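Local coordinates for cell cycle serine/threonine-protein kinase CDC5/MSD2 (Saccharomyces cerevisiae, PDB 6MF4) that phosphorylates serine and threonine residues of cell-cycle proteins in mitotic exit, its C-terminal polo-box domain, the part described here, serving to recognise substrates, at residues A[197-201]-A[212-216]; A[125-129]-A[141-145]; A[224-228]-A[240-245]. Residue numbers count along the deposited sequence, not the author numbering.

Contact 1: residues A[197-201]-A[212-216]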
loop_
_atom_site.group_PDB
_atom_site.type_symbol
_atom_site.label_atom_id
_atom_site.label_comp_id
_atom_site.label_asym_id
_atom_site.label_seq_id
_atom_site.Cartn_x
_atom_site.Cartn_y
_atom_site.Cartn_z
ATOM N N ASP A 197 8.342 8.515 -4.383
ATOM C CA ASP A 197 7.680 8.720 -3.098
ATOM C C ASP A 197 6.282 8.112 -3.119
ATOM O O ASP A 197 5.583 8.167 -4.127
ATOM C CB ASP A 197 7.607 10.209 -2.747
ATOM C CG ASP A 197 8.941 10.767 -2.264
ATOM O OD1 ASP A 197 9.967 10.060 -2.381
ATOM O OD2 ASP A 197 8.962 11.917 -1.773
ATOM N N VAL A 198 5.890 7.550 -1.982
ATOM C CA VAL A 198 4.630 6.834 -1.835
ATOM C C VAL A 198 4.049 7.103 -0.454
ATOM O O VAL A 198 4.801 7.264 0.507
ATOM C CB VAL A 198 4.838 5.313 -2.021
ATOM C CG1 VAL A 198 3.584 4.531 -1.668
ATOM C CG2 VAL A 198 5.273 4.999 -3.443
ATOM N N PHE A 199 2.721 7.162 -0.359
ATOM C CA PHE A 199 2.055 7.216 0.937
ATOM C C PHE A 199 0.868 6.259 0.957
ATOM O O PHE A 199 0.447 5.741 -0.084
ATOM C CB PHE A 199 1.605 8.646 1.275
ATOM C CG PHE A 199 0.411 9.122 0.494
ATOM C CD1 PHE A 199 0.536 9.500 -0.831
ATOM C CD2 PHE A 199 -0.833 9.221 1.099
ATOM C CE1 PHE A 199 -0.562 9.951 -1.547
ATOM C CE2 PHE A 199 -1.932 9.671 0.389
ATOM C CZ PHE A 199 -1.796 10.032 -0.935
ATOM N N LEU A 200 0.345 6.026 2.153
ATOM C CA LEU A 200 -0.780 5.122 2.348
ATOM C C LEU A 200 -2.098 5.859 2.148
ATOM O O LEU A 200 -2.403 6.795 2.878
ATOM C CB LEU A 200 -0.726 4.514 3.748
ATOM C CG LEU A 200 -1.856 3.566 4.141
ATOM C CD1 LEU A 200 -1.793 2.317 3.287
ATOM C CD2 LEU A 200 -1.759 3.226 5.621
ATOM N N ARG A 201 -2.874 5.440 1.157
ATOM C CA ARG A 201 -4.153 6.084 0.875
ATOM C C ARG A 201 -5.276 5.519 1.731
ATOM O O ARG A 201 -6.134 6.257 2.215
ATOM C CB ARG A 201 -4.529 5.922 -0.590
ATOM C CG ARG A 201 -3.657 6.670 -1.568
ATOM C CD ARG A 201 -3.970 6.181 -2.974
ATOM N NE ARG A 201 -3.637 7.168 -3.983
ATOM C CZ ARG A 201 -3.730 6.962 -5.290
ATOM N NH1 ARG A 201 -4.136 5.789 -5.763
ATOM N NH2 ARG A 201 -3.400 7.933 -6.127
ATOM N N PHE A 212 -3.413 -2.848 2.701
ATOM C CA PHE A 212 -2.869 -1.509 2.496
ATOM C C PHE A 212 -2.948 -1.132 1.024
ATOM O O PHE A 212 -2.540 -1.901 0.152
ATOM C CB PHE A 212 -1.416 -1.421 2.971
ATOM C CG PHE A 212 -1.219 -1.773 4.420
ATOM C CD1 PHE A 212 -1.644 -0.915 5.420
ATOM C CD2 PHE A 212 -0.595 -2.955 4.781
ATOM C CE1 PHE A 212 -1.459 -1.235 6.752
ATOM C CE2 PHE A 212 -0.402 -3.276 6.113
ATOM C CZ PHE A 212 -0.831 -2.413 7.098
ATOM N N GLU A 213 -3.470 0.059 0.760
ATOM C CA GLU A 213 -3.565 0.597 -0.593
ATOM C C GLU A 213 -2.618 1.790 -0.714
ATOM O O GLU A 213 -2.887 2.861 -0.175
ATOM C CB GLU A 213 -5.012 0.990 -0.907
ATOM C CG GLU A 213 -5.982 -0.171 -0.734
ATOM C CD GLU A 213 -7.438 0.216 -0.915
ATOM O OE1 GLU A 213 -7.808 0.710 -2.002
ATOM O OE2 GLU A 213 -8.218 0.009 0.037
ATOM N N LEU A 214 -1.494 1.580 -1.395
ATOM C CA LEU A 214 -0.456 2.604 -1.518
ATOM C C LEU A 214 -0.679 3.477 -2.742
ATOM O O LEU A 214 -1.332 3.068 -3.703
ATOM C CB LEU A 214 0.929 1.960 -1.588
ATOM C CG LEU A 214 1.310 1.057 -0.411
ATOM C CD1 LEU A 214 2.715 0.509 -0.598
ATOM C CD2 LEU A 214 1.196 1.799 0.913
ATOM N N SER A 215 -0.109 4.676 -2.706
ATOM C CA SER A 215 -0.427 5.704 -3.687
ATOM C C SER A 215 0.129 5.428 -5.082
ATOM O O SER A 215 -0.236 6.120 -6.032
ATOM C CB SER A 215 0.083 7.062 -3.193
ATOM O OG SER A 215 1.489 7.048 -3.019
ATOM N N ASP A 216 1.005 4.436 -5.213
ATOM C CA ASP A 216 1.529 4.067 -6.529
ATOM C C ASP A 216 0.734 2.922 -7.159
ATOM O O ASP A 216 1.075 2.449 -8.240
ATOM C CB ASP A 216 3.011 3.688 -6.439
ATOM C CG ASP A 216 3.270 2.513 -5.512
ATOM O OD1 ASP A 216 2.326 2.049 -4.842
ATOM O OD2 ASP A 216 4.433 2.063 -5.444
HETATM O O HOH W 1 3.104 7.725 -4.953
HETATM O O HOH W 2 -4.363 3.289 -4.230
#
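Three hydrogen bonds, all donated by backbone NH groups, close the open end of the 200-205/209-214 hairpin of the second polo box: Phe199 N to Ser215 OG (2.9 Å), Ser215 N to Phe199 O (2.9 Å) and Arg201 N to Glu213 O (2.9 Å). Ser215, at chi1 p, thus replaces a backbone carbonyl with its hydroxyl just where regular pairing stops. One water joins Asp197 O (2.7 Å) to Ser215 OG (2.6 Å); another joins Arg201 NH1 (2.9 Å) to Leu214 O (3.1 Å). Ser215 CA lies over one face of the Arg201 guanidinium, 3.5 Å from Arg201 NE. Leu200 and Leu214 form an antiparallel non-hydrogen-bonded pair, with Leu200 CD1 3.9 Å from Leu214 CD2, while Val198 CG1 packs on Leu214 CB at 3.7 Å. Asp197, a zinc ligand in a structure of this protein, here hydrogen-bonds His194 and Trp140 through OD2, its side chain about 7 Å from bound zinc. Helix 56-82 packs against Arg201 and Glu213, whereas Leu200 and Phe212 meet Phe111 of strand 111-115, in the first polo box.

Contact 2: residues A[125-129]-A[141-145]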
loop_
_atom_site.group_PDB
_atom_site.type_symbol
_atom_site.label_atom_id
_atom_site.label_comp_id
_atom_site.label_asym_id
_atom_site.label_seq_id
_atom_site.Cartn_x
_atom_site.Cartn_y
_atom_site.Cartn_z
ATOM N N ASN A 125 -6.824 11.779 11.759
ATOM C CA ASN A 125 -8.225 11.381 11.803
ATOM C C ASN A 125 -9.102 12.153 10.819
ATOM O O ASN A 125 -10.177 11.685 10.453
ATOM C CB ASN A 125 -8.759 11.534 13.230
ATOM C CG ASN A 125 -8.158 10.518 14.186
ATOM O OD1 ASN A 125 -7.737 9.438 13.774
ATOM N ND2 ASN A 125 -8.112 10.860 15.468
ATOM N N ASN A 126 -8.643 13.320 10.377
ATOM C CA ASN A 126 -9.389 14.099 9.388
ATOM C C ASN A 126 -9.023 13.702 7.958
ATOM O O ASN A 126 -9.483 14.314 6.996
ATOM C CB ASN A 126 -9.160 15.599 9.596
ATOM C CG ASN A 126 -7.753 16.042 9.235
ATOM O OD1 ASN A 126 -6.853 15.221 9.030
ATOM N ND2 ASN A 126 -7.553 17.354 9.171
ATOM N N GLY A 127 -8.185 12.679 7.827
ATOM C CA GLY A 127 -7.868 12.112 6.529
ATOM C C GLY A 127 -6.613 12.667 5.883
ATOM O O GLY A 127 -6.215 12.198 4.816
ATOM N N THR A 128 -5.994 13.665 6.509
ATOM C CA THR A 128 -4.745 14.210 5.993
ATOM C C THR A 128 -3.561 13.367 6.467
ATOM O O THR A 128 -3.671 12.601 7.428
ATOM C CB THR A 128 -4.533 15.685 6.415
ATOM O OG1 THR A 128 -4.411 15.775 7.840
ATOM C CG2 THR A 128 -5.700 16.562 5.931
ATOM N N THR A 129 -2.436 13.514 5.777
ATOM C CA THR A 129 -1.233 12.749 6.078
ATOM C C THR A 129 -0.005 13.650 6.155
ATOM O O THR A 129 0.127 14.596 5.377
ATOM C CB THR A 129 -0.981 11.666 5.009
ATOM O OG1 THR A 129 -2.003 10.666 5.083
ATOM C CG2 THR A 129 0.390 11.002 5.200
ATOM N N TYR A 141 3.104 17.322 3.471
ATOM C CA TYR A 141 1.763 17.426 4.037
ATOM C C TYR A 141 0.758 17.138 2.932
ATOM O O TYR A 141 0.710 17.844 1.925
ATOM C CB TYR A 141 1.511 18.802 4.647
ATOM C CG TYR A 141 0.099 18.960 5.171
ATOM C CD1 TYR A 141 -0.370 18.162 6.202
ATOM C CD2 TYR A 141 -0.762 19.906 4.632
ATOM C CE1 TYR A 141 -1.661 18.300 6.684
ATOM C CE2 TYR A 141 -2.052 20.054 5.108
ATOM C CZ TYR A 141 -2.494 19.248 6.132
ATOM O OH TYR A 141 -3.777 19.386 6.611
ATOM N N ILE A 142 -0.029 16.083 3.121
ATOM C CA ILE A 142 -0.948 15.603 2.098
ATOM C C ILE A 142 -2.389 15.822 2.538
ATOM O O ILE A 142 -2.805 15.352 3.596
ATOM C CB ILE A 142 -0.721 14.116 1.800
ATOM C CG1 ILE A 142 0.732 13.884 1.378
ATOM C CG2 ILE A 142 -1.653 13.648 0.696
ATOM C CD1 ILE A 142 1.194 12.469 1.525
ATOM N N SER A 143 -3.145 16.537 1.712
ATOM C CA SER A 143 -4.524 16.885 2.029
ATOM C C SER A 143 -5.422 16.680 0.820
ATOM O O SER A 143 -4.949 16.348 -0.266
ATOM C CB SER A 143 -4.603 18.332 2.504
ATOM O OG SER A 143 -4.056 19.195 1.526
ATOM N N TYR A 144 -6.720 16.889 1.008
ATOM C CA TYR A 144 -7.677 16.663 -0.065
ATOM C C TYR A 144 -7.692 17.811 -1.065
ATOM O O TYR A 144 -7.407 18.959 -0.729
ATOM C CB TYR A 144 -9.081 16.448 0.502
ATOM C CG TYR A 144 -9.263 15.114 1.195
ATOM C CD1 TYR A 144 -8.815 13.933 0.612
ATOM C CD2 TYR A 144 -9.878 15.038 2.437
ATOM C CE1 TYR A 144 -8.980 12.714 1.249
ATOM C CE2 TYR A 144 -10.044 13.827 3.081
ATOM C CZ TYR A 144 -9.594 12.671 2.486
ATOM O OH TYR A 144 -9.774 11.472 3.135
ATOM N N ASP A 145 -8.027 17.465 -2.302
ATOM C CA ASP A 145 -8.053 18.403 -3.414
ATOM C C ASP A 145 -9.261 18.091 -4.283
ATOM O O ASP A 145 -9.519 16.931 -4.596
ATOM C CB ASP A 145 -6.761 18.310 -4.228
ATOM C CG ASP A 145 -6.750 19.254 -5.411
ATOM O OD1 ASP A 145 -6.564 20.470 -5.193
ATOM O OD2 ASP A 145 -6.917 18.779 -6.555
HETATM O O HOH W 3 -4.754 18.439 9.190
HETATM O O HOH W 4 -7.686 10.308 3.699
#
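An Asx turn at Asn126 leads into strand 129-132, which pairs antiparallel with strand 138-145 in the six-stranded sheet of the first polo box. Asn126, at chi1 p, folds its amide back over the turn, so that OD1 accepts from both Thr128 N (3.1 Å) and Thr128 OG1 (2.8 Å). Gly127 sits at phi 95°, psi -5°, where a CB would clash with Tyr144 OH and press on the preceding carbonyl. Thr128 takes chi1 p, which turns OG1 to Asn126 and sets CG2 3.5 Å from Tyr141 OH and 4.0 Å from Ser143 CB. Tyr141, at chi1 t, swings its ring back so that OH reaches a water also bound by Asn126 ND2 and Thr128 OG1. Thr129 and Ile142, both m at chi1, share one sheet face, with Thr129 CG2 4.0 Å from Ile142 CD1; Ile142 also packs on Trp150 and Phe199. They form an antiparallel hydrogen-bonded pair, through Thr129 N to Ile142 O (2.9 Å) and Ile142 N to Thr129 O (2.7 Å). At the turn, Tyr144, at chi1 m, brings its hydroxyl near Gly127: a single water lies 2.6 Å from Gly127 O and 2.5 Å from Tyr144 OH.

Contact 3: residues A[224-228]-A[240-245]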
loop_
_atom_site.group_PDB
_atom_site.type_symbol
_atom_site.label_atom_id
_atom_site.label_comp_id
_atom_site.label_asym_id
_atom_site.label_seq_id
_atom_site.Cartn_x
_atom_site.Cartn_y
_atom_site.Cartn_z
ATOM N N LYS A 224 -2.520 -13.268 8.992
ATOM C CA LYS A 224 -2.306 -13.640 10.392
ATOM C C LYS A 224 -1.039 -14.460 10.624
ATOM O O LYS A 224 -0.443 -14.403 11.698
ATOM C CB LYS A 224 -3.511 -14.429 10.904
ATOM C CG LYS A 224 -4.791 -13.619 10.982
ATOM N N ASP A 225 -0.634 -15.220 9.614
ATOM C CA ASP A 225 0.512 -16.125 9.730
ATOM C C ASP A 225 1.839 -15.412 9.460
ATOM O O ASP A 225 2.888 -16.047 9.341
ATOM C CB ASP A 225 0.346 -17.312 8.773
ATOM C CG ASP A 225 0.274 -16.886 7.314
ATOM O OD1 ASP A 225 0.275 -15.668 7.046
ATOM O OD2 ASP A 225 0.204 -17.774 6.433
ATOM N N HIS A 226 1.777 -14.088 9.365
ATOM C CA HIS A 226 2.951 -13.245 9.147
ATOM C C HIS A 226 3.578 -13.457 7.773
ATOM O O HIS A 226 4.666 -12.946 7.497
ATOM C CB HIS A 226 4.002 -13.478 10.234
ATOM C CG HIS A 226 4.871 -12.284 10.488
ATOM N ND1 HIS A 226 4.356 -11.058 10.854
ATOM C CD2 HIS A 226 6.213 -12.123 10.416
ATOM C CE1 HIS A 226 5.345 -10.196 11.005
ATOM N NE2 HIS A 226 6.481 -10.816 10.742
ATOM N N HIS A 227 2.901 -14.213 6.914
ATOM C CA HIS A 227 3.232 -14.197 5.504
ATOM C C HIS A 227 2.576 -12.946 4.939
ATOM O O HIS A 227 1.427 -12.646 5.268
ATOM C CB HIS A 227 2.743 -15.459 4.781
ATOM C CG HIS A 227 3.322 -16.735 5.318
ATOM N ND1 HIS A 227 4.650 -17.069 5.166
ATOM C CD2 HIS A 227 2.747 -17.764 5.987
ATOM C CE1 HIS A 227 4.872 -18.249 5.726
ATOM N NE2 HIS A 227 3.734 -18.688 6.230
ATOM N N LYS A 228 3.316 -12.200 4.127
ATOM C CA LYS A 228 2.775 -11.011 3.487
ATOM C C LYS A 228 2.929 -11.120 1.991
ATOM O O LYS A 228 3.885 -11.714 1.486
ATOM C CB LYS A 228 3.471 -9.740 3.971
ATOM C CG LYS A 228 3.720 -9.670 5.451
ATOM C CD LYS A 228 4.459 -8.383 5.786
ATOM C CE LYS A 228 5.053 -8.419 7.176
ATOM N NZ LYS A 228 4.201 -9.176 8.117
ATOM N N TYR A 240 6.321 -11.796 -2.554
ATOM C CA TYR A 240 6.138 -12.557 -1.342
ATOM C C TYR A 240 7.148 -12.097 -0.313
ATOM O O TYR A 240 8.333 -11.940 -0.608
ATOM C CB TYR A 240 6.278 -14.055 -1.598
ATOM C CG TYR A 240 6.268 -14.860 -0.323
ATOM C CD1 TYR A 240 5.074 -15.189 0.303
ATOM C CD2 TYR A 240 7.452 -15.277 0.264
ATOM C CE1 TYR A 240 5.061 -15.917 1.473
ATOM C CE2 TYR A 240 7.448 -16.005 1.431
ATOM C CZ TYR A 240 6.253 -16.323 2.032
ATOM O OH TYR A 240 6.264 -17.049 3.196
ATOM N N ILE A 241 6.656 -11.865 0.894
ATOM C CA ILE A 241 7.497 -11.486 2.013
ATOM C C ILE A 241 7.339 -12.557 3.086
ATOM O O ILE A 241 6.270 -12.703 3.675
ATOM C CB ILE A 241 7.115 -10.106 2.570
ATOM C CG1 ILE A 241 7.099 -9.055 1.453
ATOM C CG2 ILE A 241 8.067 -9.697 3.681
ATOM C CD1 ILE A 241 6.022 -8.002 1.623
ATOM N N SER A 242 8.400 -13.319 3.321
ATOM C CA SER A 242 8.345 -14.421 4.272
ATOM C C SER A 242 8.292 -13.899 5.708
ATOM O O SER A 242 8.568 -12.718 5.950
ATOM C CB SER A 242 9.553 -15.338 4.091
ATOM O OG SER A 242 10.714 -14.751 4.652
ATOM N N PRO A 243 7.932 -14.774 6.666
ATOM C CA PRO A 243 7.898 -14.385 8.083
ATOM C C PRO A 243 9.256 -13.923 8.619
ATOM O O PRO A 243 9.304 -13.370 9.719
ATOM C CB PRO A 243 7.443 -15.667 8.789
ATOM C CG PRO A 243 6.698 -16.435 7.755
ATOM C CD PRO A 243 7.368 -16.121 6.452
ATOM N N SER A 244 10.328 -14.153 7.861
ATOM C CA SER A 244 11.656 -13.642 8.204
ATOM C C SER A 244 12.026 -12.448 7.317
ATOM O O SER A 244 13.167 -11.978 7.338
ATOM C CB SER A 244 12.709 -14.747 8.068
ATOM O OG SER A 244 12.752 -15.254 6.745
ATOM N N HIS A 245 11.051 -11.992 6.528
ATOM C CA HIS A 245 11.126 -10.746 5.759
ATOM C C HIS A 245 12.025 -10.877 4.539
ATOM O O HIS A 245 12.531 -9.880 4.015
ATOM C CB HIS A 245 11.604 -9.588 6.641
ATOM C CG HIS A 245 10.671 -9.272 7.766
ATOM N ND1 HIS A 245 11.031 -8.489 8.841
ATOM C CD2 HIS A 245 9.384 -9.632 7.975
ATOM C CE1 HIS A 245 10.004 -8.387 9.668
ATOM N NE2 HIS A 245 8.994 -9.072 9.165
HETATM O O HOH W 5 6.667 -10.989 7.022
#
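Tyr240, on strand 237-241 of the second polo box, extends its side chain at chi1 t across to the neighbouring loop, where its OH hydrogen-bonds His227 ND1 at a short 2.5 Å. The two rings meet rim to rim, centroids 5.8 Å apart, and Tyr264 lies against the Tyr240 ring. Ile241 makes the regular antiparallel pairing: Ile241 N donates to Lys228 O (2.8 Å) and Lys228 N to Ile241 O (3.0 Å), a hydrogen-bonded pair at the start of strand 228-232, while Ile241 CD1 packs on Lys228 CB at 3.9 Å. At Ser242 the strand gives way to a type I turn, closed by His245 N donating to Ser242 O (2.7 Å). That same Ser242 O accepts from a water (2.8 Å) that also donates to His226 O (2.8 Å), bridging the two segments where the backbone pairing has ended. Pro243 wedges against the opposing loop, its CD 3.2 Å from His227 ND1 and its CA-H directed at His226 O (3.6 Å from CA to O). Ser244 turns back so that its OG hydrogen-bonds Ser242 OG (3.0 Å). His245 completes the turn and reaches His226 in a weak NE2-NE2 hydrogen bond of 3.4 Å. Opposite, Asp225 forms an Asx turn, OD1 accepting from His227 N (3.0 Å), and its OD2 makes a salt bridge with Lys272. Between His227 ND1 and Tyr240 OH either atom may donate, and the weak His226-His245 bond needs a proton on one NE2 but not the other, whereas the Lys228/Ile241 backbone pair is independent of histidine charge.

In the fold
Along the chain contact 2 comes first, then contact 1, then contact 3. Contact 2 belongs to the six-stranded sheet of the first polo box; contacts 1 and 3 reach the sheet of the second. Contacts 1 and 2 have centres about 13 Å apart and touch across the boundary between the boxes, Phe199 CG lying 3.6 Å from Ile142 CD1. Contact 3 is about 20 Å from contact 1 and about 30 Å from contact 2, centre to centre; contacts 2 and 3 lie on opposite sides of the chain's centre. Contact 1 thus sits where the two boxes join into one domain, while contacts 2 and 3 lie at corresponding loop-to-strand entries, before strands 129-132 and 228-232.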